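Local coordinates for protein transmembrane protease (PDB 2E7V) that probably cleaves peptide bonds as a membrane-bound serine protease, the part here being its SEA domain rather than the protease unit, at residues A[16-20]-A[21-25]; A[100-103]-A[104-108]; A[43-46]-A[47-50]; A[92-95]-A[96-99]. All coordinates share one frame; numbering follows the deposited sequence.

Contact 1 (A[16-20]-A[21-25]); sequences VEYTE and ALNSP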
ATOM      1  N   VAL A  16      -4.014 -12.638  -0.982  1.00 18.93           N
ATOM      2  CA  VAL A  16      -4.386 -12.859   0.415  1.00 19.65           C
ATOM      3  C   VAL A  16      -5.898 -13.045   0.505  1.00 19.45           C
ATOM      4  O   VAL A  16      -6.671 -12.181   0.087  1.00 16.55           O
ATOM      5  CB  VAL A  16      -3.994 -11.675   1.328  1.00 17.93           C
ATOM      6  CG1 VAL A  16      -4.357 -11.997   2.769  1.00 19.83           C
ATOM      7  CG2 VAL A  16      -2.522 -11.378   1.206  1.00 16.35           C
ATOM      8  N   GLU A  17      -6.322 -14.187   1.029  1.00 20.95           N
ATOM      9  CA  GLU A  17      -7.746 -14.438   1.173  1.00 19.63           C
ATOM     10  C   GLU A  17      -8.213 -13.734   2.433  1.00 18.89           C
ATOM     11  O   GLU A  17      -7.502 -13.715   3.437  1.00 19.58           O
ATOM     12  CB  GLU A  17      -8.025 -15.940   1.290  1.00 20.57           C
ATOM     13  CG  GLU A  17      -9.495 -16.276   1.523  1.00 22.95           C
ATOM     14  CD  GLU A  17      -9.754 -17.778   1.614  1.00 25.64           C
ATOM     15  OE1 GLU A  17     -10.877 -18.165   1.990  1.00 25.59           O
ATOM     16  OE2 GLU A  17      -8.836 -18.567   1.307  1.00 27.68           O
ATOM     17  N   TYR A  18      -9.395 -13.142   2.380  1.00 18.15           N
ATOM     18  CA  TYR A  18      -9.938 -12.471   3.549  1.00 22.15           C
ATOM     19  C   TYR A  18     -10.499 -13.555   4.473  1.00 20.96           C
ATOM     20  O   TYR A  18     -11.335 -14.350   4.057  1.00 26.91           O
ATOM     21  CB  TYR A  18     -11.058 -11.506   3.143  1.00 16.81           C
ATOM     22  CG  TYR A  18     -11.539 -10.635   4.275  1.00 22.65           C
ATOM     23  CD1 TYR A  18     -10.944  -9.395   4.538  1.00 21.12           C
ATOM     24  CD2 TYR A  18     -12.563 -11.063   5.114  1.00 21.48           C
ATOM     25  CE1 TYR A  18     -11.364  -8.608   5.617  1.00 21.76           C
ATOM     26  CE2 TYR A  18     -12.984 -10.287   6.192  1.00 26.26           C
ATOM     27  CZ  TYR A  18     -12.385  -9.065   6.439  1.00 23.40           C
ATOM     28  OH  TYR A  18     -12.813  -8.310   7.509  1.00 22.87           O
ATOM     29  N   THR A  19     -10.025 -13.593   5.712  1.00 23.36           N
ATOM     30  CA  THR A  19     -10.482 -14.580   6.696  1.00 21.19           C
ATOM     31  C   THR A  19     -11.058 -13.824   7.893  1.00 20.33           C
ATOM     32  O   THR A  19     -10.834 -12.626   8.015  1.00 17.37           O
ATOM     33  CB  THR A  19      -9.316 -15.453   7.160  1.00 22.48           C
ATOM     34  OG1 THR A  19      -8.270 -14.619   7.685  1.00 20.67           O
ATOM     35  CG2 THR A  19      -8.770 -16.265   5.992  1.00 26.04           C
ATOM     36  N   GLU A  20     -11.784 -14.507   8.778  1.00 21.72           N
ATOM     37  CA  GLU A  20     -12.388 -13.836   9.933  1.00 22.27           C
ATOM     38  C   GLU A  20     -11.415 -13.032  10.781  1.00 20.38           C
ATOM     39  O   GLU A  20     -11.748 -11.944  11.263  1.00 21.95           O
ATOM     40  CB  GLU A  20     -13.114 -14.843  10.824  1.00 27.91           C
ATOM     41  CG  GLU A  20     -14.438 -15.266  10.255  1.00 34.46           C
ATOM     42  CD  GLU A  20     -15.349 -14.079  10.035  1.00 36.67           C
ATOM     43  OE1 GLU A  20     -15.966 -13.612  11.017  1.00 39.00           O
ATOM     44  OE2 GLU A  20     -15.433 -13.605   8.882  1.00 38.79           O
ATOM     45  N   ALA A  21     -10.219 -13.568  10.976  1.00 18.79           N
ATOM     46  CA  ALA A  21      -9.215 -12.875  11.764  1.00 18.09           C
ATOM     47  C   ALA A  21      -9.037 -11.446  11.270  1.00 16.10           C
ATOM     48  O   ALA A  21      -8.668 -10.568  12.044  1.00 18.78           O
ATOM     49  CB  ALA A  21      -7.883 -13.616  11.694  1.00 18.21           C
ATOM     50  N   LEU A  22      -9.303 -11.205   9.988  1.00 16.33           N
ATOM     51  CA  LEU A  22      -9.128  -9.861   9.441  1.00 18.55           C
ATOM     52  C   LEU A  22     -10.221  -8.872   9.833  1.00 21.32           C
ATOM     53  O   LEU A  22     -10.091  -7.677   9.574  1.00 15.79           O
ATOM     54  CB  LEU A  22      -8.977  -9.914   7.915  1.00 15.48           C
ATOM     55  CG  LEU A  22      -7.744 -10.678   7.403  1.00 14.19           C
ATOM     56  CD1 LEU A  22      -7.530 -10.363   5.931  1.00 14.63           C
ATOM     57  CD2 LEU A  22      -6.506 -10.284   8.215  1.00 14.20           C
ATOM     58  N   ASN A  23     -11.281  -9.368  10.476  1.00 23.08           N
ATOM     59  CA  ASN A  23     -12.394  -8.525  10.920  1.00 24.76           C
ATOM     60  C   ASN A  23     -12.005  -7.665  12.115  1.00 25.64           C
ATOM     61  O   ASN A  23     -12.623  -6.632  12.389  1.00 25.69           O
ATOM     62  CB  ASN A  23     -13.584  -9.386  11.361  1.00 27.21           C
ATOM     63  CG  ASN A  23     -14.435  -9.855  10.212  1.00 26.91           C
ATOM     64  OD1 ASN A  23     -14.181  -9.530   9.055  1.00 30.28           O
ATOM     65  ND2 ASN A  23     -15.466 -10.623  10.527  1.00 29.77           N
ATOM     66  N   SER A  24     -10.994  -8.118  12.841  1.00 23.47           N
ATOM     67  CA  SER A  24     -10.554  -7.423  14.033  1.00 22.40           C
ATOM     68  C   SER A  24      -9.122  -6.932  13.975  1.00 21.06           C
ATOM     69  O   SER A  24      -8.197  -7.705  13.751  1.00 21.84           O
ATOM     70  CB  SER A  24     -10.715  -8.331  15.251  1.00 23.42           C
ATOM     71  OG  SER A  24     -10.071  -7.764  16.374  1.00 19.80           O
ATOM     72  N   PRO A  25      -8.926  -5.625  14.180  1.00 21.60           N
ATOM     73  CA  PRO A  25      -7.601  -5.003  14.164  1.00 21.78           C
ATOM     74  C   PRO A  25      -6.701  -5.582  15.252  1.00 19.95           C
ATOM     75  O   PRO A  25      -5.484  -5.442  15.202  1.00 20.51           O
ATOM     76  CB  PRO A  25      -7.913  -3.530  14.413  1.00 21.08           C
ATOM     77  CG  PRO A  25      -9.236  -3.360  13.750  1.00 24.50           C
ATOM     78  CD  PRO A  25      -9.987  -4.603  14.191  1.00 20.13           C
TER

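Contact 2 (A[100-103]-A[104-108]); sequences SSSG and NLEIA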
ATOM      1  N   SER A 100       2.561  -1.515  -8.488  1.00 19.02           N
ATOM      2  CA  SER A 100       1.548  -2.119  -9.357  1.00 21.28           C
ATOM      3  C   SER A 100       2.107  -2.808 -10.595  1.00 22.64           C
ATOM      4  O   SER A 100       3.109  -2.378 -11.165  1.00 22.53           O
ATOM      5  CB  SER A 100       0.531  -1.058  -9.805  1.00 13.70           C
ATOM      6  OG  SER A 100      -0.476  -1.635 -10.626  1.00 18.70           O
ATOM      7  N   SER A 101       1.431  -3.876 -11.005  1.00 26.38           N
ATOM      8  CA  SER A 101       1.810  -4.641 -12.184  1.00 29.54           C
ATOM      9  C   SER A 101       0.634  -4.750 -13.159  1.00 30.43           C
ATOM     10  O   SER A 101       0.789  -5.257 -14.268  1.00 32.61           O
ATOM     11  CB  SER A 101       2.287  -6.040 -11.780  1.00 30.06           C
ATOM     12  OG  SER A 101       3.508  -5.969 -11.055  1.00 35.05           O
ATOM     13  N   SER A 102      -0.536  -4.264 -12.749  1.00 30.13           N
ATOM     14  CA  SER A 102      -1.722  -4.317 -13.605  1.00 27.44           C
ATOM     15  C   SER A 102      -2.274  -2.925 -13.908  1.00 26.16           C
ATOM     16  O   SER A 102      -3.186  -2.771 -14.727  1.00 23.96           O
ATOM     17  CB  SER A 102      -2.819  -5.155 -12.941  1.00 28.55           C
ATOM     18  OG  SER A 102      -3.363  -4.478 -11.820  1.00 31.36           O
ATOM     19  N   GLY A 103      -1.716  -1.912 -13.256  1.00 21.22           N
ATOM     20  CA  GLY A 103      -2.189  -0.553 -13.459  1.00 18.76           C
ATOM     21  C   GLY A 103      -3.112  -0.168 -12.325  1.00 14.41           C
ATOM     22  O   GLY A 103      -3.443   1.002 -12.140  1.00 17.48           O
ATOM     23  N   ASN A 104      -3.524  -1.164 -11.551  1.00 13.97           N
ATOM     24  CA  ASN A 104      -4.401  -0.941 -10.401  1.00 15.53           C
ATOM     25  C   ASN A 104      -3.611  -0.484  -9.185  1.00 15.79           C
ATOM     26  O   ASN A 104      -2.417  -0.768  -9.062  1.00 12.86           O
ATOM     27  CB  ASN A 104      -5.100  -2.237  -9.979  1.00 17.61           C
ATOM     28  CG  ASN A 104      -6.261  -2.589 -10.853  1.00 19.41           C
ATOM     29  OD1 ASN A 104      -6.127  -3.351 -11.817  1.00 21.08           O
ATOM     30  ND2 ASN A 104      -7.422  -2.040 -10.524  1.00 15.74           N
ATOM     31  N   LEU A 105      -4.293   0.201  -8.276  1.00 13.41           N
ATOM     32  CA  LEU A 105      -3.658   0.613  -7.040  1.00 13.44           C
ATOM     33  C   LEU A 105      -3.642  -0.706  -6.272  1.00 13.13           C
ATOM     34  O   LEU A 105      -4.672  -1.157  -5.755  1.00  9.30           O
ATOM     35  CB  LEU A 105      -4.508   1.652  -6.308  1.00 14.94           C
ATOM     36  CG  LEU A 105      -4.340   3.076  -6.839  1.00 18.85           C
ATOM     37  CD1 LEU A 105      -5.563   3.915  -6.513  1.00 19.34           C
ATOM     38  CD2 LEU A 105      -3.085   3.677  -6.224  1.00 15.21           C
ATOM     39  N   GLU A 106      -2.470  -1.328  -6.227  1.00 13.55           N
ATOM     40  CA  GLU A 106      -2.310  -2.613  -5.566  1.00 14.97           C
ATOM     41  C   GLU A 106      -0.978  -2.750  -4.847  1.00 14.08           C
ATOM     42  O   GLU A 106      -0.046  -1.975  -5.059  1.00 11.69           O
ATOM     43  CB  GLU A 106      -2.439  -3.740  -6.596  1.00 14.22           C
ATOM     44  CG  GLU A 106      -1.406  -3.645  -7.730  1.00 13.96           C
ATOM     45  CD  GLU A 106      -1.645  -4.647  -8.858  1.00 16.08           C
ATOM     46  OE1 GLU A 106      -2.816  -4.893  -9.192  1.00 16.93           O
ATOM     47  OE2 GLU A 106      -0.659  -5.173  -9.432  1.00 20.66           O
ATOM     48  N   ILE A 107      -0.915  -3.760  -3.987  1.00 15.38           N
ATOM     49  CA  ILE A 107       0.267  -4.082  -3.205  1.00 15.12           C
ATOM     50  C   ILE A 107       0.249  -5.596  -3.025  1.00 16.15           C
ATOM     51  O   ILE A 107      -0.775  -6.154  -2.613  1.00 15.56           O
ATOM     52  CB  ILE A 107       0.210  -3.438  -1.801  1.00 17.11           C
ATOM     53  CG1 ILE A 107       0.111  -1.912  -1.923  1.00 16.41           C
ATOM     54  CG2 ILE A 107       1.449  -3.845  -0.986  1.00 15.82           C
ATOM     55  CD1 ILE A 107       0.106  -1.189  -0.593  1.00 14.14           C
ATOM     56  N   ALA A 108       1.360  -6.260  -3.338  1.00 14.06           N
ATOM     57  CA  ALA A 108       1.441  -7.714  -3.174  1.00 12.87           C
ATOM     58  C   ALA A 108       2.425  -8.090  -2.062  1.00 12.86           C
ATOM     59  O   ALA A 108       3.636  -8.030  -2.254  1.00 12.26           O
ATOM     60  CB  ALA A 108       1.861  -8.375  -4.492  1.00 14.50           C
TER

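Contact 3 (A[43-46]-A[47-50]); sequences DEFR and GSSL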
ATOM      1  N   ASP A  43       9.293   1.531   2.626  1.00 14.91           N
ATOM      2  CA  ASP A  43      10.513   1.226   1.875  1.00 15.41           C
ATOM      3  C   ASP A  43      10.507   1.882   0.482  1.00 17.06           C
ATOM      4  O   ASP A  43      11.528   2.403   0.036  1.00 13.28           O
ATOM      5  CB  ASP A  43      10.682  -0.285   1.702  1.00 14.47           C
ATOM      6  CG  ASP A  43      11.108  -0.983   2.983  1.00 21.34           C
ATOM      7  OD1 ASP A  43      10.940  -2.219   3.058  1.00 27.08           O
ATOM      8  OD2 ASP A  43      11.619  -0.312   3.906  1.00 24.86           O
ATOM      9  N   GLU A  44       9.370   1.847  -0.206  1.00 14.25           N
ATOM     10  CA  GLU A  44       9.296   2.446  -1.538  1.00 15.75           C
ATOM     11  C   GLU A  44       9.569   3.948  -1.510  1.00 14.48           C
ATOM     12  O   GLU A  44      10.353   4.462  -2.311  1.00 13.99           O
ATOM     13  CB  GLU A  44       7.926   2.203  -2.177  1.00 17.89           C
ATOM     14  CG  GLU A  44       7.653   0.762  -2.559  1.00 21.83           C
ATOM     15  CD  GLU A  44       8.752   0.161  -3.412  1.00 25.86           C
ATOM     16  OE1 GLU A  44       9.272   0.868  -4.305  1.00 28.38           O
ATOM     17  OE2 GLU A  44       9.089  -1.023  -3.194  1.00 27.93           O
ATOM     18  N   PHE A  45       8.927   4.665  -0.596  1.00 12.38           N
ATOM     19  CA  PHE A  45       9.147   6.104  -0.547  1.00 12.20           C
ATOM     20  C   PHE A  45      10.547   6.447  -0.073  1.00 13.47           C
ATOM     21  O   PHE A  45      11.124   7.440  -0.520  1.00 13.78           O
ATOM     22  CB  PHE A  45       8.101   6.789   0.325  1.00 12.88           C
ATOM     23  CG  PHE A  45       6.737   6.831  -0.302  1.00 14.45           C
ATOM     24  CD1 PHE A  45       5.753   5.922   0.069  1.00 12.78           C
ATOM     25  CD2 PHE A  45       6.444   7.773  -1.282  1.00 16.33           C
ATOM     26  CE1 PHE A  45       4.497   5.952  -0.523  1.00 17.21           C
ATOM     27  CE2 PHE A  45       5.188   7.813  -1.883  1.00 17.59           C
ATOM     28  CZ  PHE A  45       4.211   6.898  -1.501  1.00 15.99           C
ATOM     29  N   ARG A  46      11.087   5.633   0.828  1.00 11.89           N
ATOM     30  CA  ARG A  46      12.439   5.856   1.332  1.00 15.08           C
ATOM     31  C   ARG A  46      13.410   5.751   0.162  1.00 14.40           C
ATOM     32  O   ARG A  46      14.463   6.390   0.154  1.00 19.54           O
ATOM     33  CB  ARG A  46      12.799   4.814   2.404  1.00 14.36           C
ATOM     34  CG  ARG A  46      12.139   5.040   3.761  1.00 20.34           C
ATOM     35  CD  ARG A  46      12.487   6.403   4.342  1.00 25.28           C
ATOM     36  NE  ARG A  46      11.729   6.684   5.560  1.00 31.63           N
ATOM     37  CZ  ARG A  46      11.356   7.903   5.944  1.00 35.07           C
ATOM     38  NH1 ARG A  46      11.670   8.960   5.203  1.00 35.37           N
ATOM     39  NH2 ARG A  46      10.660   8.066   7.064  1.00 34.70           N
ATOM     40  N   GLY A  47      13.045   4.939  -0.825  1.00 16.72           N
ATOM     41  CA  GLY A  47      13.882   4.774  -2.003  1.00 16.38           C
ATOM     42  C   GLY A  47      13.309   5.506  -3.203  1.00 17.52           C
ATOM     43  O   GLY A  47      13.311   4.976  -4.311  1.00 20.95           O
ATOM     44  N   SER A  48      12.824   6.728  -2.995  1.00 17.63           N
ATOM     45  CA  SER A  48      12.236   7.513  -4.081  1.00 13.93           C
ATOM     46  C   SER A  48      12.637   8.991  -3.994  1.00 15.37           C
ATOM     47  O   SER A  48      13.368   9.388  -3.091  1.00 14.06           O
ATOM     48  CB  SER A  48      10.709   7.406  -4.027  1.00 13.51           C
ATOM     49  OG  SER A  48      10.199   8.215  -2.981  1.00 10.25           O
ATOM     50  N   SER A  49      12.131   9.800  -4.927  1.00 14.17           N
ATOM     51  CA  SER A  49      12.427  11.237  -4.963  1.00 15.61           C
ATOM     52  C   SER A  49      11.675  11.973  -3.866  1.00 14.68           C
ATOM     53  O   SER A  49      11.851  13.183  -3.671  1.00 14.62           O
ATOM     54  CB  SER A  49      12.039  11.816  -6.321  1.00 15.14           C
ATOM     55  OG  SER A  49      12.679  11.090  -7.354  1.00 25.37           O
ATOM     56  N   LEU A  50      10.837  11.225  -3.154  1.00 13.48           N
ATOM     57  CA  LEU A  50      10.037  11.758  -2.054  1.00 12.62           C
ATOM     58  C   LEU A  50      10.588  11.317  -0.706  1.00 13.64           C
ATOM     59  O   LEU A  50       9.908  11.434   0.310  1.00 15.73           O
ATOM     60  CB  LEU A  50       8.590  11.265  -2.186  1.00 13.94           C
ATOM     61  CG  LEU A  50       7.632  12.057  -3.078  1.00 13.78           C
ATOM     62  CD1 LEU A  50       6.399  11.231  -3.375  1.00 11.78           C
ATOM     63  CD2 LEU A  50       7.244  13.356  -2.376  1.00 13.93           C
TER

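Contact 4 (A[92-95]-A[96-99]); sequences IQSV and LRRL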
ATOM      1  N   ILE A  92       3.636  11.315  -5.983  1.00  9.38           N
ATOM      2  CA  ILE A  92       3.272  10.118  -5.233  1.00 10.21           C
ATOM      3  C   ILE A  92       2.871   9.002  -6.181  1.00 11.12           C
ATOM      4  O   ILE A  92       3.287   7.852  -6.019  1.00 12.00           O
ATOM      5  CB  ILE A  92       2.111  10.409  -4.240  1.00  9.25           C
ATOM      6  CG1 ILE A  92       2.604  11.340  -3.131  1.00 11.19           C
ATOM      7  CG2 ILE A  92       1.586   9.091  -3.644  1.00  5.90           C
ATOM      8  CD1 ILE A  92       1.511  11.824  -2.168  1.00 15.86           C
ATOM      9  N   GLN A  93       2.077   9.346  -7.190  1.00  9.63           N
ATOM     10  CA  GLN A  93       1.628   8.359  -8.166  1.00 11.83           C
ATOM     11  C   GLN A  93       2.785   7.653  -8.872  1.00 10.36           C
ATOM     12  O   GLN A  93       2.705   6.454  -9.184  1.00  8.30           O
ATOM     13  CB  GLN A  93       0.719   9.034  -9.187  1.00 12.94           C
ATOM     14  CG  GLN A  93      -0.651   9.407  -8.637  1.00 11.54           C
ATOM     15  CD  GLN A  93      -1.441  10.279  -9.599  1.00 15.70           C
ATOM     16  OE1 GLN A  93      -0.906  11.240 -10.157  1.00 15.59           O
ATOM     17  NE2 GLN A  93      -2.719   9.961  -9.783  1.00 14.33           N
ATOM     18  N   SER A  94       3.872   8.379  -9.103  1.00  9.29           N
ATOM     19  CA  SER A  94       5.013   7.780  -9.776  1.00 10.62           C
ATOM     20  C   SER A  94       5.704   6.751  -8.893  1.00 11.99           C
ATOM     21  O   SER A  94       6.378   5.853  -9.398  1.00 15.01           O
ATOM     22  CB  SER A  94       5.996   8.862 -10.240  1.00 15.33           C
ATOM     23  OG  SER A  94       5.498   9.513 -11.404  1.00 17.22           O
ATOM     24  N   VAL A  95       5.524   6.862  -7.579  1.00 11.78           N
ATOM     25  CA  VAL A  95       6.116   5.888  -6.668  1.00 12.40           C
ATOM     26  C   VAL A  95       5.189   4.685  -6.534  1.00 12.57           C
ATOM     27  O   VAL A  95       5.632   3.533  -6.616  1.00 10.22           O
ATOM     28  CB  VAL A  95       6.382   6.500  -5.268  1.00 13.22           C
ATOM     29  CG1 VAL A  95       6.978   5.447  -4.343  1.00 15.01           C
ATOM     30  CG2 VAL A  95       7.340   7.682  -5.393  1.00 13.57           C
ATOM     31  N   LEU A  96       3.895   4.945  -6.358  1.00  9.81           N
ATOM     32  CA  LEU A  96       2.925   3.859  -6.204  1.00 14.70           C
ATOM     33  C   LEU A  96       2.895   2.945  -7.429  1.00 15.34           C
ATOM     34  O   LEU A  96       2.653   1.742  -7.323  1.00 12.47           O
ATOM     35  CB  LEU A  96       1.523   4.429  -5.929  1.00 13.64           C
ATOM     36  CG  LEU A  96       1.400   5.287  -4.663  1.00  8.66           C
ATOM     37  CD1 LEU A  96      -0.038   5.722  -4.501  1.00  9.57           C
ATOM     38  CD2 LEU A  96       1.862   4.525  -3.422  1.00 11.90           C
ATOM     39  N   ARG A  97       3.168   3.528  -8.589  1.00 13.37           N
ATOM     40  CA  ARG A  97       3.189   2.782  -9.830  1.00 18.15           C
ATOM     41  C   ARG A  97       4.207   1.644  -9.751  1.00 18.07           C
ATOM     42  O   ARG A  97       4.062   0.629 -10.428  1.00 16.86           O
ATOM     43  CB  ARG A  97       3.535   3.725 -10.988  1.00 21.94           C
ATOM     44  CG  ARG A  97       3.511   3.090 -12.361  1.00 30.57           C
ATOM     45  CD  ARG A  97       3.099   4.099 -13.444  1.00 41.81           C
ATOM     46  NE  ARG A  97       3.979   5.269 -13.550  1.00 48.07           N
ATOM     47  CZ  ARG A  97       3.964   6.312 -12.720  1.00 50.45           C
ATOM     48  NH1 ARG A  97       3.112   6.348 -11.703  1.00 54.44           N
ATOM     49  NH2 ARG A  97       4.795   7.330 -12.912  1.00 48.97           N
ATOM     50  N   ARG A  98       5.234   1.810  -8.920  1.00 16.54           N
ATOM     51  CA  ARG A  98       6.254   0.772  -8.778  1.00 17.60           C
ATOM     52  C   ARG A  98       5.697  -0.466  -8.062  1.00 18.83           C
ATOM     53  O   ARG A  98       6.215  -1.579  -8.219  1.00 19.84           O
ATOM     54  CB  ARG A  98       7.464   1.320  -8.009  1.00 18.10           C
ATOM     55  CG  ARG A  98       7.960   2.651  -8.535  1.00 21.98           C
ATOM     56  CD  ARG A  98       9.365   3.016  -8.056  1.00 27.92           C
ATOM     57  NE  ARG A  98       9.554   2.855  -6.618  1.00 29.32           N
ATOM     58  CZ  ARG A  98      10.548   3.411  -5.931  1.00 27.93           C
ATOM     59  NH1 ARG A  98      11.440   4.174  -6.550  1.00 27.86           N
ATOM     60  NH2 ARG A  98      10.668   3.186  -4.630  1.00 24.96           N
ATOM     61  N   LEU A  99       4.638  -0.269  -7.284  1.00 13.81           N
ATOM     62  CA  LEU A  99       4.010  -1.361  -6.541  1.00 16.56           C
ATOM     63  C   LEU A  99       2.984  -2.118  -7.379  1.00 17.98           C
ATOM     64  O   LEU A  99       2.591  -3.230  -7.025  1.00 19.84           O
ATOM     65  CB  LEU A  99       3.308  -0.818  -5.290  1.00 13.62           C
ATOM     66  CG  LEU A  99       4.234  -0.411  -4.150  1.00 17.83           C
ATOM     67  CD1 LEU A  99       3.485   0.447  -3.131  1.00 14.87           C
ATOM     68  CD2 LEU A  99       4.801  -1.689  -3.507  1.00 16.93           C
TER

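Contact 1 (A[16-20]-A[21-25])
Ala21 begins the second half of this turn with a light touch, its CB 4.2 Å from Thr19 OG1. Leu22 does the apolar work. Its CB lies over one face of the Tyr18 ring, displaced toward the rim, in a CH-pi contact whose shortest reach is 3.6 Å, to Tyr18 CE1. The two side chains run past each other in opposite directions, bringing Leu22 CD1 3.8 Å from Tyr18 CD1. Tyr18 CG stands anti to the backbone N (chi1 -172°), which lays the ring against Leu22 and points its hydroxyl at Asn23. The backbone N of Leu22 gives a 2.9 Å hydrogen bond to Thr19 O. Putting a glycine at Leu22 takes away CB and the branch beyond it, and would probably leave the tyrosine ring less firmly placed on that face. Asn23 meets the far end of the same ring: its OD1 lies at the ring edge, in plane, and accepts from Tyr18 OH at 2.4 Å, a modelled length so short that its exact value is doubtful. The amide is turned 46° from the ring. Asn23 N bonds Glu20 O at 2.7 Å, one turn back. Ser24 N reaches Ala21 O only weakly, while Ser24 OG holds Ala26 N. Bonds from each N to the O three residues earlier mark a 3-10 turn, here linking strand 16-17 to helix 28-46 of the SEA domain.

Contact 2 (A[100-103]-A[104-108])
Glu106 pushes its carboxylate into the loop formed by Ser101 and Ser102, and the grip on this buried residue from inside the loop is the tight part of the contact. OE2 takes the backbone N of Ser101 at 2.9 Å with an N-H...O angle of 165°, and OE1 takes Ser102 OG at 2.7 Å; each donor stands well out of the carboxylate plane. Glu106 CG is wedged between its backbone N and carbonyl carbon (chi1 59°), the chain extended from there, carrying OE2 to a backbone N-H and OE1 to a serine hydroxyl. Ser100 OG is equally engaged. It donates to Asn104 O at 2.6 Å, in the carbonyl plane on a lone pair, and accepts from Gly103 N at 2.9 Å, an ST motif. Cutting Glu106 back to an alanine removes both acceptor oxygens and would probably leave Ser101 N and the Ser102 hydroxyl without their mates, and the loop looser. The outer side is slacker: Asn104 N reaches Ser102 OG only weakly, at 3.3 Å, and the outward parts of residues 101-104 face solvent. Gly103 turns the chain at backbone angles where any side chain would collide with the carbonyl O of Ser102. Beyond the loop, strand 106-107 runs parallel to strand 4-14, where Ile107 bonds the backbones of Gln12 and Leu14 and packs its side chain on Ile37, Met40 and Ile41 of helix 28-46.

Contact 3 (A[43-46]-A[47-50])
Phe45 and Ser48 meet where helix 28-46 ends and an ST turn takes over, leading the chain toward strand 54-65 of the SEA domain. Among the backbone bonds, Gly47 N makes the last regular helical one, to Asp43 O at 3.1 Å, and also leans weakly on Glu44 O. Gly47 is the first residue to leave helical angles, and Ser48 N turns back to Phe45 O in another weak bond. The side-chain polar contacts centre on Ser48 OG. It donates to Phe45 O at 2.7 Å and accepts from Leu50 N at 3.1 Å, the bond that defines the turn. With OG placed between its own backbone N and carbonyl carbon (chi1 76°), the hydroxyl can serve both partners, tying the helix end to the loop beyond. Glu44 points elsewhere, its carboxylate paired with Arg98 in a salt bridge. The apolar contacts gather round the Phe45 ring, which stacks on Phe54 and meets Phe77 edge-to-face. Leu50 lies beside Phe45 and points the same way, its CD1 at the ring edge, 3.9 Å from Phe45 CE2.

Contact 4 (A[92-95]-A[96-99])
Arg97 folds back along the helix onto Gln93 and Ser94. Its CB starts 3.4 Å from Gln93 O, the carbonyl that also accepts the backbone N of Arg97 at 3.0 Å. From CB the chain first leaves opposite the backbone N (chi1 -176°), and bends at chi2 and chi3 then swing the rest of it back toward the preceding turn. CZ settles 3.5 Å from Ser94 CA, with Ser94 O above one face of the guanidinium, toward its rim. At the tip, NH1 lies near Gln93 O, while NH2 gives Ser94 OG a 2.7 Å hydrogen bond with an N-H...O angle of 155°, the hydroxyl lying at the guanidinium edge and in its plane. This is the last turn of helix 85-96 in the SEA domain: Leu96 N still bonds Ile92 O in the regular helical way, but Arg98 N steps to Val95 O and Leu99 N to Leu96 O, the shorter 3-10 spacing. On the inner side of the helix, Ile92 CG2 and Leu96 CD1 touch at 3.8 Å, the two side chains lying side by side and pointing the same way; both residues also pack on Phe45 of helix 28-46. Arg98 leads toward that helix as well. Its CG passes 3.1 Å from Val95 O, Val95 CG1 lies over one guanidinium face, and its charged end reaches Glu44 and Gly47 O.

How the contacts relate
Along the chain the order is contact 1, contact 3, contact 4, contact 2. Contact 1 lies just before helix 28-46 and contact 3 at its end, with centres about 29 Å apart on opposite sides of the chain's centre. Between contacts 3 and 4, whose centres are about 10 Å apart, a salt bridge and apolar packing join the ends of helices 28-46 and 85-96. Contact 2 continues directly from contact 4, its centre about 9 Å away, and leads into strand 106-107 at one edge of the mixed sheet; Leu105 and Leu96 pack together between them. Three of the four thus form a connected cluster within one SEA domain, while contact 1 touches none of the other three.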